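Local coordinates for fatty acid/retinol binding protein protein 7, isoform A, confirmed BY transcript evidence (Caenorhabditis elegans, PDB 2W9Y) that probably binds and carries lipids, with fatty acids and retinoids as the cargo of its nematode family, at residues Ala29-Val34 against Pro60-Arg65; His36-Lys41 against Ile52-Lys57; Gln118-Leu123 against Ala130-Asn135. One frame throughout, in Å; residues are numbered along the deposited sequence.

Overall arrangement
All three contacts lie in a small, single-chain, all-helical fold that belongs to the nematode fatty acid and retinol binding family. Contacts 1 and 2 are neighbours, with centres about 9 Å apart, and share helix 32-39: segment 29-34 meets helix 60-75 in contact 1, and the later part of helix 32-39 meets helix 51-58 in contact 2. In sequence, contact 2 falls between the two segments of contact 1, and the two touch through Leu62 and Gly63 against Val55. Contact 3 follows later in the chain, joining helices 111-121 and 125-134. Its centre is about 32 Å from those of the other two, across the centre of the molecule, so the contacts join neighbouring helices at opposite ends of the molecule.

Contact 1 of 3, residues Ala29-Val34 against Pro60-Arg65; sequences ADEKPV and PELGKR
Glu31 meets the Arg65 guanidinium at its edge, with CD lying in the guanidinium plane, while one face of the same group is covered, toward its rim, by CD1 of Leu62 in its own helix. This is a two-pronged salt bridge between NH1, NH2 and the two carboxylate oxygens, and it ties the run into helix 32-39 to the first turns of helix 60-75 in an all-helical fold. The two planes are not flush but turned 43° apart. Arg65 NH1 donates to Glu31 OE1 at 3.0 Å, reaching that oxygen from 37° above the carboxylate plane. The other prong, Arg65 NH2 to Glu31 OE2, is modelled at 2.3 Å, so short that its exact length is doubtful. The arginine chain bends at its third torsion (chi3 -99°) on its way to the carboxylate, and the two side chains cross at about a right angle.

Both charged groups have further partners in the chain: Arg65 NH1 also bonds to Ser26 OG, and Glu31 OE1 to the backbone N of Thr28. These extra bonds should fix the rotation of the pair, and the arginine would probably favour the charged form of the buried glutamate. Leu62 fills in beside the bridge, backed by Phe23, Ile27 and Val55. Its CD1 lies 4.0 Å from Glu31 OE1. The second branch, CD2, slides past Val34, 3.8 Å from Val34 CB, and ends 3.6 Å from the backbone O of Glu31.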
loop_
_atom_site.group_PDB
_atom_site.type_symbol
_atom_site.label_atom_id
_atom_site.label_comp_id
_atom_site.label_asym_id
_atom_site.label_seq_id
_atom_site.Cartn_x
_atom_site.Cartn_y
_atom_site.Cartn_z
ATOM N N ALA A 29 5.054 -1.545 -19.177
ATOM C CA ALA A 29 5.869 -0.376 -19.413
ATOM C C ALA A 29 4.975 0.755 -19.883
ATOM O O ALA A 29 5.280 1.947 -19.602
ATOM C CB ALA A 29 6.954 -0.663 -20.487
ATOM N N ASP A 30 3.897 0.421 -20.598
ATOM C CA ASP A 30 3.005 1.528 -21.060
ATOM C C ASP A 30 2.008 2.002 -19.977
ATOM O O ASP A 30 1.497 3.140 -20.058
ATOM C CB ASP A 30 2.243 1.175 -22.336
ATOM C CG ASP A 30 1.258 0.065 -22.129
ATOM O OD1 ASP A 30 1.700 -1.045 -21.841
ATOM O OD2 ASP A 30 0.025 0.290 -22.216
ATOM N N GLU A 31 1.794 1.163 -18.956
ATOM C CA GLU A 31 0.921 1.526 -17.811
ATOM C C GLU A 31 1.542 2.464 -16.777
ATOM O O GLU A 31 0.865 3.353 -16.230
ATOM C CB GLU A 31 0.430 0.271 -17.126
ATOM C CG GLU A 31 -0.680 -0.452 -17.962
ATOM C CD GLU A 31 -0.915 -1.853 -17.466
ATOM O OE1 GLU A 31 -0.227 -2.299 -16.519
ATOM O OE2 GLU A 31 -1.804 -2.554 -17.990
ATOM N N LYS A 32 2.838 2.276 -16.514
ATOM C CA LYS A 32 3.496 3.096 -15.521
ATOM C C LYS A 32 3.340 4.607 -15.797
ATOM O O LYS A 32 3.052 5.369 -14.890
ATOM C CB LYS A 32 4.963 2.689 -15.355
ATOM C CG LYS A 32 5.597 3.400 -14.197
ATOM C CD LYS A 32 7.029 2.962 -13.974
ATOM C CE LYS A 32 7.725 3.827 -12.944
ATOM N NZ LYS A 32 9.190 3.512 -12.969
ATOM N N PRO A 33 3.523 5.045 -17.061
ATOM C CA PRO A 33 3.431 6.486 -17.285
ATOM C C PRO A 33 2.009 7.015 -17.041
ATOM O O PRO A 33 1.853 8.200 -16.775
ATOM C CB PRO A 33 3.806 6.668 -18.769
ATOM C CG PRO A 33 4.546 5.474 -19.136
ATOM C CD PRO A 33 4.159 4.323 -18.176
ATOM N N VAL A 34 0.997 6.156 -17.179
ATOM C CA VAL A 34 -0.389 6.561 -16.819
ATOM C C VAL A 34 -0.429 6.866 -15.321
ATOM O O VAL A 34 -0.916 7.911 -14.905
ATOM C CB VAL A 34 -1.447 5.477 -17.140
ATOM C CG1 VAL A 34 -2.877 5.899 -16.632
ATOM C CG2 VAL A 34 -1.476 5.144 -18.633
ATOM N N PRO A 60 -8.963 2.210 -18.461
ATOM C CA PRO A 60 -10.008 1.542 -17.689
ATOM C C PRO A 60 -9.471 0.360 -16.969
ATOM O O PRO A 60 -9.775 0.187 -15.780
ATOM C CB PRO A 60 -10.993 1.105 -18.764
ATOM C CG PRO A 60 -10.978 2.315 -19.673
ATOM C CD PRO A 60 -9.504 2.762 -19.728
ATOM N N GLU A 61 -8.691 -0.459 -17.668
ATOM C CA GLU A 61 -8.241 -1.723 -17.092
ATOM C C GLU A 61 -7.277 -1.535 -15.963
ATOM O O GLU A 61 -7.321 -2.265 -14.981
ATOM C CB GLU A 61 -7.546 -2.563 -18.179
ATOM C CG GLU A 61 -8.514 -3.061 -19.214
ATOM C CD GLU A 61 -9.253 -4.228 -18.674
ATOM O OE1 GLU A 61 -8.865 -4.638 -17.539
ATOM O OE2 GLU A 61 -10.174 -4.742 -19.349
ATOM N N LEU A 62 -6.373 -0.567 -16.113
ATOM C CA LEU A 62 -5.530 -0.197 -15.017
ATOM C C LEU A 62 -6.344 0.251 -13.792
ATOM O O LEU A 62 -6.017 -0.128 -12.645
ATOM C CB LEU A 62 -4.562 0.927 -15.463
ATOM C CG LEU A 62 -3.383 1.240 -14.581
ATOM C CD1 LEU A 62 -2.634 -0.075 -14.278
ATOM C CD2 LEU A 62 -2.490 2.330 -15.245
ATOM N N GLY A 63 -7.368 1.084 -14.010
ATOM C CA GLY A 63 -8.198 1.577 -12.896
ATOM C C GLY A 63 -8.989 0.456 -12.208
ATOM O O GLY A 63 -9.180 0.451 -10.984
ATOM N N LYS A 64 -9.457 -0.481 -13.002
ATOM C CA LYS A 64 -10.112 -1.690 -12.459
ATOM C C LYS A 64 -9.147 -2.438 -11.502
ATOM O O LYS A 64 -9.529 -2.837 -10.376
ATOM C CB LYS A 64 -10.587 -2.636 -13.598
ATOM C CG LYS A 64 -11.014 -3.999 -13.108
ATOM C CD LYS A 64 -11.245 -5.042 -14.213
ATOM C CE LYS A 64 -9.933 -5.762 -14.581
ATOM N NZ LYS A 64 -9.696 -6.821 -13.535
ATOM N N ARG A 65 -7.916 -2.655 -11.969
ATOM C CA ARG A 65 -6.903 -3.326 -11.121
ATOM C C ARG A 65 -6.560 -2.524 -9.830
ATOM O O ARG A 65 -6.457 -3.107 -8.720
ATOM C CB ARG A 65 -5.639 -3.658 -11.939
ATOM C CG ARG A 65 -5.725 -4.854 -12.908
ATOM C CD ARG A 65 -4.251 -5.104 -13.375
ATOM N NE ARG A 65 -4.154 -4.473 -14.640
ATOM C CZ ARG A 65 -3.088 -3.942 -15.197
ATOM N NH1 ARG A 65 -1.891 -3.883 -14.606
ATOM N NH2 ARG A 65 -3.271 -3.460 -16.407
#

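Contact 2 of 3, residues His36-Lys41 against Ile52-Lys57; sequences HEVFQK and IDEVSK
Val38 and Val55 supply the apolar part of this contact, and theirs are the alpha carbons that come nearest across the two segments, 6.4 Å apart. One branch of each does the touching: Val38 CG1 lies 4.1 Å from Val55 CG2. That same Val55 methyl is approached obliquely by the Phe39 ring, whose CE1 is 4.3 Å away. The Phe39 bond to CB leads away from the other helix, yet its ring reaches Val55 and also packs on Cys100, Thr103 and Val104 of helix 82-104, while Val55 is backed by Leu62 and Leu66 of helix 60-75. The contact thus joins two short consecutive helices, 32-39 and 51-58, set against two longer helices of the all-helical fold.

The valine also packs along the Glu54 chain, on both its carbon and its carboxylate. Val38 has CG1 anti to the backbone N (chi1 171°), which carries that methyl to Glu54, 3.7 Å from Glu54 CB and 3.2 Å from Glu54 OE1. The glutamate chain is extended beyond CG and crosses the valine obliquely. Replacing Val38 by an alanine removes CG1 and is likely to open a gap between Glu54 CB and Val55 CG2 and leave the Glu54 carboxylate freer to turn.

Charge enters more loosely. Glu54 OE1 is buried by the contact with no hydrogen-bonding partner in the model. Lys41 NZ is 5.6 Å from Glu54 OE1, too far for a direct ion pair, so any electrostatic help it gives is probably weak. At the flank of the contact, Glu37 OE2 makes a salt bridge with Lys58 NZ.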
loop_
_atom_site.group_PDB
_atom_site.type_symbol
_atom_site.label_atom_id
_atom_site.label_comp_id
_atom_site.label_asym_id
_atom_site.label_seq_id
_atom_site.Cartn_x
_atom_site.Cartn_y
_atom_site.Cartn_z
ATOM N N HIS A 36 2.094 7.635 -13.351
ATOM C CA HIS A 36 2.943 8.806 -13.176
ATOM C C HIS A 36 2.162 10.068 -13.463
ATOM O O HIS A 36 2.122 10.964 -12.629
ATOM C CB HIS A 36 4.158 8.709 -14.166
ATOM C CG HIS A 36 5.277 9.656 -13.863
ATOM N ND1 HIS A 36 5.234 10.992 -14.184
ATOM C CD2 HIS A 36 6.493 9.442 -13.321
ATOM C CE1 HIS A 36 6.351 11.581 -13.806
ATOM N NE2 HIS A 36 7.146 10.657 -13.295
ATOM N N GLU A 37 1.582 10.186 -14.656
ATOM C CA GLU A 37 0.820 11.406 -14.992
ATOM C C GLU A 37 -0.272 11.731 -13.929
ATOM O O GLU A 37 -0.475 12.899 -13.507
ATOM C CB GLU A 37 0.235 11.230 -16.406
ATOM C CG GLU A 37 -0.365 12.441 -17.129
ATOM C CD GLU A 37 -1.110 12.032 -18.429
ATOM O OE1 GLU A 37 -0.890 10.895 -18.933
ATOM O OE2 GLU A 37 -1.909 12.854 -18.964
ATOM N N VAL A 38 -0.975 10.727 -13.466
ATOM C CA VAL A 38 -2.092 11.001 -12.564
ATOM C C VAL A 38 -1.603 11.336 -11.196
ATOM O O VAL A 38 -2.093 12.317 -10.611
ATOM C CB VAL A 38 -3.072 9.813 -12.437
ATOM C CG1 VAL A 38 -4.092 10.095 -11.310
ATOM C CG2 VAL A 38 -3.782 9.630 -13.733
ATOM N N PHE A 39 -0.638 10.565 -10.671
ATOM C CA PHE A 39 -0.169 10.741 -9.276
ATOM C C PHE A 39 0.596 12.061 -9.153
ATOM O O PHE A 39 0.611 12.670 -8.100
ATOM C CB PHE A 39 0.752 9.607 -8.771
ATOM C CG PHE A 39 0.105 8.247 -8.665
ATOM C CD1 PHE A 39 -1.283 8.066 -8.815
ATOM C CD2 PHE A 39 0.898 7.127 -8.406
ATOM C CE1 PHE A 39 -1.853 6.779 -8.740
ATOM C CE2 PHE A 39 0.359 5.863 -8.314
ATOM C CZ PHE A 39 -1.038 5.675 -8.467
ATOM N N GLN A 40 1.211 12.508 -10.243
ATOM C CA GLN A 40 1.995 13.764 -10.236
ATOM C C GLN A 40 1.093 15.003 -9.982
ATOM O O GLN A 40 1.577 16.088 -9.576
ATOM C CB GLN A 40 2.792 13.911 -11.547
ATOM C CG GLN A 40 4.021 14.848 -11.525
ATOM C CD GLN A 40 4.536 15.141 -12.965
ATOM O OE1 GLN A 40 3.891 14.735 -13.938
ATOM N NE2 GLN A 40 5.685 15.845 -13.094
ATOM N N LYS A 41 -0.205 14.837 -10.227
ATOM C CA LYS A 41 -1.166 15.882 -9.904
ATOM C C LYS A 41 -1.380 16.007 -8.389
ATOM O O LYS A 41 -1.736 17.080 -7.905
ATOM C CB LYS A 41 -2.489 15.677 -10.651
ATOM C CG LYS A 41 -2.391 15.971 -12.175
ATOM C CD LYS A 41 -3.783 15.946 -12.861
ATOM C CE LYS A 41 -4.771 17.004 -12.288
ATOM N NZ LYS A 41 -5.998 17.216 -13.137
ATOM N N ILE A 52 -8.608 6.374 -8.394
ATOM C CA ILE A 52 -9.258 5.401 -9.262
ATOM C C ILE A 52 -10.024 6.036 -10.427
ATOM O O ILE A 52 -9.897 5.623 -11.568
ATOM C CB ILE A 52 -10.193 4.535 -8.464
ATOM C CG1 ILE A 52 -9.377 3.538 -7.650
ATOM C CG2 ILE A 52 -11.165 3.801 -9.397
ATOM C CD1 ILE A 52 -10.218 2.792 -6.670
ATOM N N ASP A 53 -10.804 7.070 -10.120
ATOM C CA ASP A 53 -11.530 7.804 -11.129
ATOM C C ASP A 53 -10.595 8.383 -12.185
ATOM O O ASP A 53 -10.767 8.148 -13.368
ATOM C CB ASP A 53 -12.277 8.899 -10.419
ATOM C CG ASP A 53 -12.585 8.515 -8.972
ATOM O OD1 ASP A 53 -13.782 8.387 -8.665
ATOM O OD2 ASP A 53 -11.648 8.305 -8.135
ATOM N N GLU A 54 -9.579 9.116 -11.770
ATOM C CA GLU A 54 -8.650 9.712 -12.717
ATOM C C GLU A 54 -7.847 8.688 -13.545
ATOM O O GLU A 54 -7.674 8.842 -14.779
ATOM C CB GLU A 54 -7.675 10.602 -11.954
ATOM C CG GLU A 54 -8.328 11.864 -11.388
ATOM C CD GLU A 54 -7.442 12.528 -10.339
ATOM O OE1 GLU A 54 -6.213 12.301 -10.378
ATOM O OE2 GLU A 54 -7.962 13.275 -9.473
ATOM N N VAL A 55 -7.350 7.652 -12.882
ATOM C CA VAL A 55 -6.654 6.625 -13.611
ATOM C C VAL A 55 -7.551 5.951 -14.637
ATOM O O VAL A 55 -7.113 5.670 -15.773
ATOM C CB VAL A 55 -6.063 5.516 -12.657
ATOM C CG1 VAL A 55 -5.484 4.352 -13.469
ATOM C CG2 VAL A 55 -4.996 6.067 -11.642
ATOM N N SER A 56 -8.805 5.677 -14.266
ATOM C CA SER A 56 -9.651 4.819 -15.116
ATOM C C SER A 56 -10.094 5.605 -16.351
ATOM O O SER A 56 -10.301 5.040 -17.416
ATOM C CB SER A 56 -10.863 4.296 -14.338
ATOM O OG SER A 56 -10.487 3.757 -13.079
ATOM N N LYS A 57 -10.207 6.914 -16.183
ATOM C CA LYS A 57 -10.479 7.861 -17.273
ATOM C C LYS A 57 -9.440 7.679 -18.386
ATOM O O LYS A 57 -9.743 7.748 -19.576
ATOM C CB LYS A 57 -10.396 9.293 -16.718
ATOM C CG LYS A 57 -10.123 10.413 -17.749
ATOM C CD LYS A 57 -10.668 11.782 -17.268
ATOM C CE LYS A 57 -10.722 12.826 -18.398
ATOM N NZ LYS A 57 -11.838 13.815 -18.223
#

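Contact 3 of 3, residues Gln118-Leu123 against Ala130-Asn135; sequences QEFQSL and ALRKNN
Side-chain packing between the ends of two consecutive helices makes this contact: Phe120, in the last turn of helix 111-121, and Leu123 just beyond it press on Leu131 and Arg132 of helix 125-134. No hydrogen bond crosses between the two segments. Phe120 reaches out with CG anti to the backbone N (chi1 179°), and its ring slides past Leu131 in the opposite direction, with Phe120 CE1 3.9 Å from Leu131 CD1. On the other side of the ring's rim comes Arg132, extended from CG to NE. Its guanidinium turns one face to Phe120 CE2, which sits off-centre above it, and Phe120 CE2 is 3.6 Å from Arg132 NH2. Ring and guanidinium planes stand 74° apart, and Arg132 NH1 lies in the plane of the ring, at its edge, so the two flat groups are not laid parallel. Phe120 does stack with another ring, that of Phe140.

Leu123 comes in at about a right angle to Leu131, and the methyls Leu123 CD1 and Leu131 CD1 are only 3.4 Å apart, tighter than usual for two carbons. Tyr87 of helix 82-104 touches both leucines. Where helix 125-134 ends, Asn135 folds back on it: its ND2 donates to Leu131 O at 2.8 Å, nearly straight at 165°, in the carbonyl plane and on a lone pair. Asn135 OD1 in turn takes a bond from Arg76 NH1, so both ends of the amide are held and its rotation should be fixed.

With no hydrogen bond across it, the joint is probably held mainly by close apolar packing, with the exposed Arg132 laying a face of its guanidinium, off-centre, against the rim of the ring, a contact of a charged group with aromatic carbon.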
loop_
_atom_site.group_PDB
_atom_site.type_symbol
_atom_site.label_atom_id
_atom_site.label_comp_id
_atom_site.label_asym_id
_atom_site.label_seq_id
_atom_site.Cartn_x
_atom_site.Cartn_y
_atom_site.Cartn_z
ATOM N N GLN A 118 8.071 -0.227 15.483
ATOM C CA GLN A 118 8.151 0.108 16.925
ATOM C C GLN A 118 6.731 0.110 17.541
ATOM O O GLN A 118 6.481 -0.451 18.638
ATOM C CB GLN A 118 8.854 1.460 17.086
ATOM C CG GLN A 118 9.279 1.813 18.523
ATOM C CD GLN A 118 8.209 2.654 19.255
ATOM O OE1 GLN A 118 7.059 2.829 18.792
ATOM N NE2 GLN A 118 8.598 3.189 20.389
ATOM N N GLU A 119 5.771 0.678 16.813
ATOM C CA GLU A 119 4.423 0.829 17.326
ATOM C C GLU A 119 3.750 -0.507 17.488
ATOM O O GLU A 119 2.928 -0.714 18.417
ATOM C CB GLU A 119 3.610 1.705 16.379
ATOM C CG GLU A 119 4.013 3.189 16.427
ATOM C CD GLU A 119 3.402 4.005 15.299
ATOM O OE1 GLU A 119 3.812 3.825 14.120
ATOM O OE2 GLU A 119 2.516 4.836 15.575
ATOM N N PHE A 120 4.063 -1.425 16.576
ATOM C CA PHE A 120 3.392 -2.742 16.591
ATOM C C PHE A 120 3.778 -3.425 17.887
ATOM O O PHE A 120 2.976 -4.123 18.560
ATOM C CB PHE A 120 3.851 -3.578 15.391
ATOM C CG PHE A 120 3.231 -4.933 15.349
ATOM C CD1 PHE A 120 1.945 -5.076 14.879
ATOM C CD2 PHE A 120 3.898 -6.029 15.899
ATOM C CE1 PHE A 120 1.308 -6.363 14.831
ATOM C CE2 PHE A 120 3.305 -7.306 15.902
ATOM C CZ PHE A 120 1.991 -7.474 15.375
ATOM N N GLN A 121 5.029 -3.209 18.240
ATOM C CA GLN A 121 5.598 -3.851 19.404
ATOM C C GLN A 121 4.945 -3.394 20.683
ATOM O O GLN A 121 4.945 -4.131 21.636
ATOM C CB GLN A 121 7.085 -3.534 19.545
ATOM C CG GLN A 121 7.972 -3.952 18.415
ATOM C CD GLN A 121 7.910 -5.389 18.101
ATOM O OE1 GLN A 121 7.873 -6.263 18.991
ATOM N NE2 GLN A 121 7.916 -5.670 16.823
ATOM N N SER A 122 4.382 -2.201 20.734
ATOM C CA SER A 122 3.746 -1.745 21.987
ATOM C C SER A 122 2.211 -1.969 22.051
ATOM O O SER A 122 1.525 -1.523 22.999
ATOM C CB SER A 122 4.106 -0.276 22.195
ATOM O OG SER A 122 3.632 0.443 21.097
ATOM N N LEU A 123 1.672 -2.650 21.039
ATOM C CA LEU A 123 0.245 -3.009 21.051
ATOM C C LEU A 123 0.027 -4.200 21.969
ATOM O O LEU A 123 0.968 -4.989 22.215
ATOM C CB LEU A 123 -0.222 -3.381 19.611
ATOM C CG LEU A 123 -0.213 -2.268 18.551
ATOM C CD1 LEU A 123 -0.571 -2.771 17.168
ATOM C CD2 LEU A 123 -1.229 -1.129 18.902
ATOM N N ALA A 130 -4.586 -10.224 16.459
ATOM C CA ALA A 130 -5.694 -9.923 15.536
ATOM C C ALA A 130 -5.190 -9.369 14.175
ATOM O O ALA A 130 -5.779 -9.671 13.082
ATOM C CB ALA A 130 -6.656 -8.947 16.167
ATOM N N LEU A 131 -4.215 -8.448 14.257
ATOM C CA LEU A 131 -3.565 -7.930 13.074
ATOM C C LEU A 131 -2.917 -9.041 12.260
ATOM O O LEU A 131 -3.011 -9.038 11.007
ATOM C CB LEU A 131 -2.520 -6.850 13.434
ATOM C CG LEU A 131 -3.116 -5.447 13.790
ATOM C CD1 LEU A 131 -2.158 -4.495 14.650
ATOM C CD2 LEU A 131 -3.717 -4.685 12.594
ATOM N N ARG A 132 -2.218 -9.946 12.945
ATOM C CA ARG A 132 -1.543 -11.071 12.213
ATOM C C ARG A 132 -2.593 -11.995 11.571
ATOM O O ARG A 132 -2.427 -12.462 10.456
ATOM C CB ARG A 132 -0.622 -11.845 13.140
ATOM C CG ARG A 132 0.680 -11.012 13.442
ATOM C CD ARG A 132 1.494 -11.701 14.541
ATOM N NE ARG A 132 2.862 -11.225 14.481
ATOM C CZ ARG A 132 3.570 -10.962 15.558
ATOM N NH1 ARG A 132 2.991 -11.090 16.759
ATOM N NH2 ARG A 132 4.823 -10.523 15.435
ATOM N N LYS A 133 -3.707 -12.179 12.263
ATOM C CA LYS A 133 -4.747 -13.086 11.743
ATOM C C LYS A 133 -5.353 -12.442 10.481
ATOM O O LYS A 133 -5.664 -13.126 9.515
ATOM C CB LYS A 133 -5.822 -13.341 12.831
ATOM C CG LYS A 133 -6.933 -14.365 12.447
ATOM C CD LYS A 133 -7.915 -14.539 13.668
ATOM C CE LYS A 133 -9.299 -14.838 13.214
ATOM N NZ LYS A 133 -10.100 -15.340 14.364
ATOM N N ASN A 134 -5.595 -11.132 10.514
ATOM C CA ASN A 134 -6.146 -10.453 9.352
ATOM C C ASN A 134 -5.128 -10.214 8.188
ATOM O O ASN A 134 -5.530 -9.902 7.046
ATOM C CB ASN A 134 -6.762 -9.114 9.767
ATOM C CG ASN A 134 -8.214 -9.230 10.248
ATOM O OD1 ASN A 134 -8.745 -10.340 10.352
ATOM N ND2 ASN A 134 -8.894 -8.074 10.462
ATOM N N ASN A 135 -3.835 -10.234 8.497
ATOM C CA ASN A 135 -2.752 -9.930 7.512
ATOM C C ASN A 135 -1.620 -10.978 7.673
ATOM O O ASN A 135 -0.550 -10.639 8.094
ATOM C CB ASN A 135 -2.148 -8.522 7.816
ATOM C CG ASN A 135 -3.193 -7.417 7.826
ATOM O OD1 ASN A 135 -3.457 -6.778 6.793
ATOM N ND2 ASN A 135 -3.812 -7.161 9.050
#